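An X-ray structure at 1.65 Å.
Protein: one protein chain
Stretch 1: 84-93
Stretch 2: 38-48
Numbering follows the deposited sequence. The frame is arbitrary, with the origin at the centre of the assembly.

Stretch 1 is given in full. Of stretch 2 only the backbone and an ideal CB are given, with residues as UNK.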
# COMPACT_ATOMS: atom_id res chain seq x y z
N GLY A 84 15.61 3.23 6.79
CA GLY A 84 16.97 2.72 6.64
C GLY A 84 17.05 1.35 5.97
O GLY A 84 18.07 0.68 6.04
N TRP A 85 15.97 0.95 5.31
CA TRP A 85 15.93 -0.36 4.68
C TRP A 85 16.65 -0.38 3.33
O TRP A 85 16.80 0.65 2.68
CB TRP A 85 14.48 -0.81 4.50
CG TRP A 85 13.78 -1.12 5.79
CD1 TRP A 85 14.34 -1.18 7.04
CD2 TRP A 85 12.39 -1.43 5.96
NE1 TRP A 85 13.38 -1.50 7.97
CE2 TRP A 85 12.18 -1.66 7.34
CE3 TRP A 85 11.31 -1.53 5.08
CZ2 TRP A 85 10.93 -1.99 7.85
CZ3 TRP A 85 10.07 -1.86 5.60
CH2 TRP A 85 9.88 -2.08 6.97
N ASP A 86 17.10 -1.56 2.92
CA ASP A 86 17.77 -1.74 1.64
C ASP A 86 16.76 -1.90 0.51
O ASP A 86 16.13 -2.95 0.36
CB ASP A 86 18.72 -2.95 1.68
CG ASP A 86 19.51 -3.11 0.40
OD1 ASP A 86 19.47 -2.19 -0.44
OD2 ASP A 86 20.18 -4.15 0.24
N THR A 87 16.61 -0.85 -0.30
CA THR A 87 15.61 -0.83 -1.36
C THR A 87 16.15 -1.46 -2.64
O THR A 87 15.54 -1.37 -3.71
CB THR A 87 15.09 0.59 -1.62
OG1 THR A 87 14.63 1.16 -0.39
CG2 THR A 87 13.93 0.58 -2.60
N GLY A 88 17.31 -2.09 -2.53
CA GLY A 88 17.87 -2.84 -3.63
C GLY A 88 17.24 -4.22 -3.72
O GLY A 88 17.13 -4.79 -4.80
N ARG A 89 16.82 -4.74 -2.57
CA ARG A 89 16.30 -6.11 -2.48
C ARG A 89 14.80 -6.19 -2.72
O ARG A 89 14.17 -7.20 -2.42
CB ARG A 89 16.64 -6.74 -1.12
CG ARG A 89 18.13 -6.97 -0.88
CD ARG A 89 18.37 -7.77 0.40
NE ARG A 89 17.81 -9.12 0.32
CZ ARG A 89 17.78 -9.99 1.33
NH1 ARG A 89 18.28 -9.65 2.51
NH2 ARG A 89 17.24 -11.19 1.16
N TYR A 90 14.23 -5.12 -3.28
CA TYR A 90 12.78 -4.97 -3.36
C TYR A 90 12.15 -5.41 -4.68
O TYR A 90 10.96 -5.21 -4.89
CB TYR A 90 12.38 -3.52 -3.05
CG TYR A 90 12.45 -3.18 -1.59
CD1 TYR A 90 12.87 -4.11 -0.65
CD2 TYR A 90 12.07 -1.92 -1.13
CE1 TYR A 90 12.93 -3.80 0.70
CE2 TYR A 90 12.13 -1.60 0.21
CZ TYR A 90 12.56 -2.54 1.12
OH TYR A 90 12.61 -2.22 2.45
N GLN A 91 12.95 -6.04 -5.55
CA GLN A 91 12.50 -6.43 -6.89
C GLN A 91 11.04 -6.88 -7.00
O GLN A 91 10.33 -6.54 -7.95
CB GLN A 91 13.43 -7.50 -7.47
CG GLN A 91 14.81 -6.98 -7.87
CD GLN A 91 15.82 -7.04 -6.73
OE1 GLN A 91 15.51 -7.52 -5.64
NE2 GLN A 91 17.03 -6.57 -6.99
N SER A 92 10.59 -7.65 -6.01
CA SER A 92 9.26 -8.25 -6.05
C SER A 92 8.18 -7.39 -5.40
O SER A 92 7.26 -7.93 -4.78
CB SER A 92 9.29 -9.62 -5.37
OG SER A 92 9.69 -9.49 -4.01
N LEU A 93 8.26 -6.07 -5.56
CA LEU A 93 7.30 -5.17 -4.89
C LEU A 93 6.02 -4.84 -5.68
O LEU A 93 4.91 -4.96 -5.15
CB LEU A 93 7.97 -3.88 -4.40
CG LEU A 93 7.04 -2.90 -3.66
CD1 LEU A 93 6.36 -3.57 -2.47
CD2 LEU A 93 7.76 -1.62 -3.23
N UNK A 38 14.53 -6.06 11.35
CA UNK A 38 13.48 -6.57 10.47
C UNK A 38 14.09 -7.24 9.24
O UNK A 38 14.81 -6.60 8.48
CB UNK A 38 12.54 -5.44 10.05
N UNK A 39 13.79 -8.53 9.04
CA UNK A 39 14.28 -9.29 7.89
C UNK A 39 13.77 -8.71 6.58
O UNK A 39 12.72 -8.06 6.56
CB UNK A 39 13.86 -10.76 8.01
N UNK A 40 14.50 -8.94 5.49
CA UNK A 40 14.16 -8.36 4.19
C UNK A 40 12.82 -8.86 3.66
O UNK A 40 12.14 -8.14 2.92
CB UNK A 40 15.26 -8.67 3.18
N UNK A 41 12.46 -10.08 4.03
CA UNK A 41 11.19 -10.66 3.61
C UNK A 41 10.02 -9.91 4.23
O UNK A 41 9.08 -9.51 3.53
CB UNK A 41 11.13 -12.14 3.99
N UNK A 42 10.08 -9.72 5.54
CA UNK A 42 9.05 -8.97 6.23
C UNK A 42 8.93 -7.57 5.64
O UNK A 42 7.84 -7.04 5.54
CB UNK A 42 9.35 -8.90 7.73
N UNK A 43 10.06 -6.98 5.24
CA UNK A 43 10.03 -5.62 4.70
C UNK A 43 9.19 -5.50 3.44
O UNK A 43 8.29 -4.65 3.36
CB UNK A 43 11.45 -5.15 4.41
N UNK A 44 9.46 -6.36 2.46
CA UNK A 44 8.78 -6.29 1.17
C UNK A 44 7.28 -6.56 1.30
O UNK A 44 6.46 -5.86 0.70
CB UNK A 44 9.41 -7.29 0.19
N UNK A 45 6.94 -7.57 2.09
CA UNK A 45 5.54 -7.91 2.35
C UNK A 45 4.80 -6.75 3.01
O UNK A 45 3.62 -6.53 2.73
CB UNK A 45 5.45 -9.16 3.23
N UNK A 46 5.49 -6.03 3.88
CA UNK A 46 4.88 -4.91 4.59
C UNK A 46 4.57 -3.76 3.64
O UNK A 46 3.49 -3.18 3.71
CB UNK A 46 5.80 -4.43 5.72
N UNK A 47 5.52 -3.44 2.76
CA UNK A 47 5.31 -2.36 1.80
C UNK A 47 4.20 -2.69 0.82
O UNK A 47 3.38 -1.84 0.48
CB UNK A 47 6.60 -2.07 1.04
N UNK A 48 4.18 -3.95 0.36
CA UNK A 48 3.20 -4.39 -0.62
C UNK A 48 1.80 -4.30 -0.03
O UNK A 48 0.84 -3.96 -0.73
CB UNK A 48 3.50 -5.82 -1.08

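Position 38 precedes the helix, and its CA-to-CB bond points toward stretch 1, with the ideal CB 4.4 Å from Trp 85 CZ2. A small or branched apolar group would suit, as would a longer chain along the indole. The residue is Val 38, whose CG1 lies 4.2 Å from Trp 85 CZ2.

Position 39, at phi/psi -62/155, immediately precedes the helix and points away. Ser, Thr, Asp or Pro would fit; it is Pro 39, and its O accepts the backbone bond from N of residue 43 (3.2 Å).

At 40 the bond points toward stretch 1 and the ideal CB is already 3.2 Å from Arg 89 NH1. So tight an approach favours a small side chain. Ala 40 fills it, its CB lying over one face of the guanidinium, 3.3 Å from Arg 89 NH1.

Positions 41 and 42 have nothing of stretch 1 within 5.5 Å of their ideal CB atoms, so most polar residues would serve. They are Asn 41 and Glu 42.

At 43 the bond points toward stretch 1. The ideal CB is 3.7 Å from both Trp 85 CE3 and Tyr 90 OH, so a side chain here meets an aromatic ring and a hydroxyl together. Gln or Glu could serve both; Met could cover the ring but would offer the hydroxyl little. In Gln 43 (chi1 m, chi2 t), CG sits 3.6 Å from the centroid of the Trp 85 six-membered ring, 9° off its normal, a CH-pi contact. Tyr 90 OH donates to Gln 43 OE1 (3.1 Å). Water 1 donates to that same OE1 (2.6 Å) and to Asp 86 O (3.2 Å), bridging the stretches.

At 44 the bond points sideways, with Tyr 90 CD1 and Ser 92 OG each 4.8 Å from the ideal CB. That gap leaves room for Ile, Leu, Val or Met. Ile 44 brings CG1 to 3.6 Å from Tyr 90 CD1, while its CG2 is 3.8 Å from Ser 92 OG.

Position 45 points away and accepts almost anything helical; it is Ser 45.

Position 46 points toward stretch 1, its ideal CB 4.9 Å from Trp 85 CH2, so longer chains could reach the ring. Gln 46 places OE1 at the indole edge, 3.6 Å from Trp 85 CH2.

At 47 the ideal CB is 3.8 Å from Leu 93 CD1, calling for an apolar chain. Leu 47 sets CD1 3.2 Å from Tyr 90 CE2 and CD2 4.2 Å from Trp 85 CZ3.

Position 48 points sideways; a small apolar residue suffices, and Ala 48 has CB 3.9 Å from Leu 93 CD1.

Stretch 2, residues 38-48: VPANEQISQLA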
# COMPACT_ATOMS: atom_id res chain seq x y z
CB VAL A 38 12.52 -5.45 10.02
CG1 VAL A 38 11.45 -6.01 9.10
CG2 VAL A 38 11.89 -4.77 11.23
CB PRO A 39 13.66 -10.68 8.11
CG PRO A 39 13.38 -10.75 9.57
CD PRO A 39 12.99 -9.36 9.95
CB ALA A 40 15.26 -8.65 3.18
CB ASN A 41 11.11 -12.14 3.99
CG ASN A 41 12.19 -12.97 3.33
OD1 ASN A 41 12.80 -12.55 2.35
ND2 ASN A 41 12.43 -14.16 3.87
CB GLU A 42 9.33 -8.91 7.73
CG GLU A 42 9.24 -10.26 8.42
CD GLU A 42 9.28 -10.15 9.94
OE1 GLU A 42 9.26 -9.01 10.45
OE2 GLU A 42 9.34 -11.20 10.61
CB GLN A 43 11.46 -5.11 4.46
CG GLN A 43 12.29 -5.03 5.72
CD GLN A 43 13.67 -4.46 5.49
OE1 GLN A 43 14.08 -4.21 4.35
NE2 GLN A 43 14.41 -4.25 6.57
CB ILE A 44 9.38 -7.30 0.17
CG1 ILE A 44 10.89 -7.08 0.05
CG2 ILE A 44 8.70 -7.16 -1.18
CD1 ILE A 44 11.59 -8.11 -0.80
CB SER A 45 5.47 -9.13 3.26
OG SER A 45 5.82 -10.30 2.55
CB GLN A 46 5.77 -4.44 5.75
CG GLN A 46 5.81 -5.43 6.91
CD GLN A 46 6.47 -4.88 8.16
OE1 GLN A 46 6.90 -3.72 8.21
NE2 GLN A 46 6.55 -5.71 9.20
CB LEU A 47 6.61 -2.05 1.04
CG LEU A 47 7.77 -1.63 1.93
CD1 LEU A 47 9.03 -1.40 1.08
CD2 LEU A 47 7.41 -0.38 2.71
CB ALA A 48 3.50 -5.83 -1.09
O HOH W 1 15.93 -5.07 2.73
O HOH W 2 17.12 -3.75 5.03
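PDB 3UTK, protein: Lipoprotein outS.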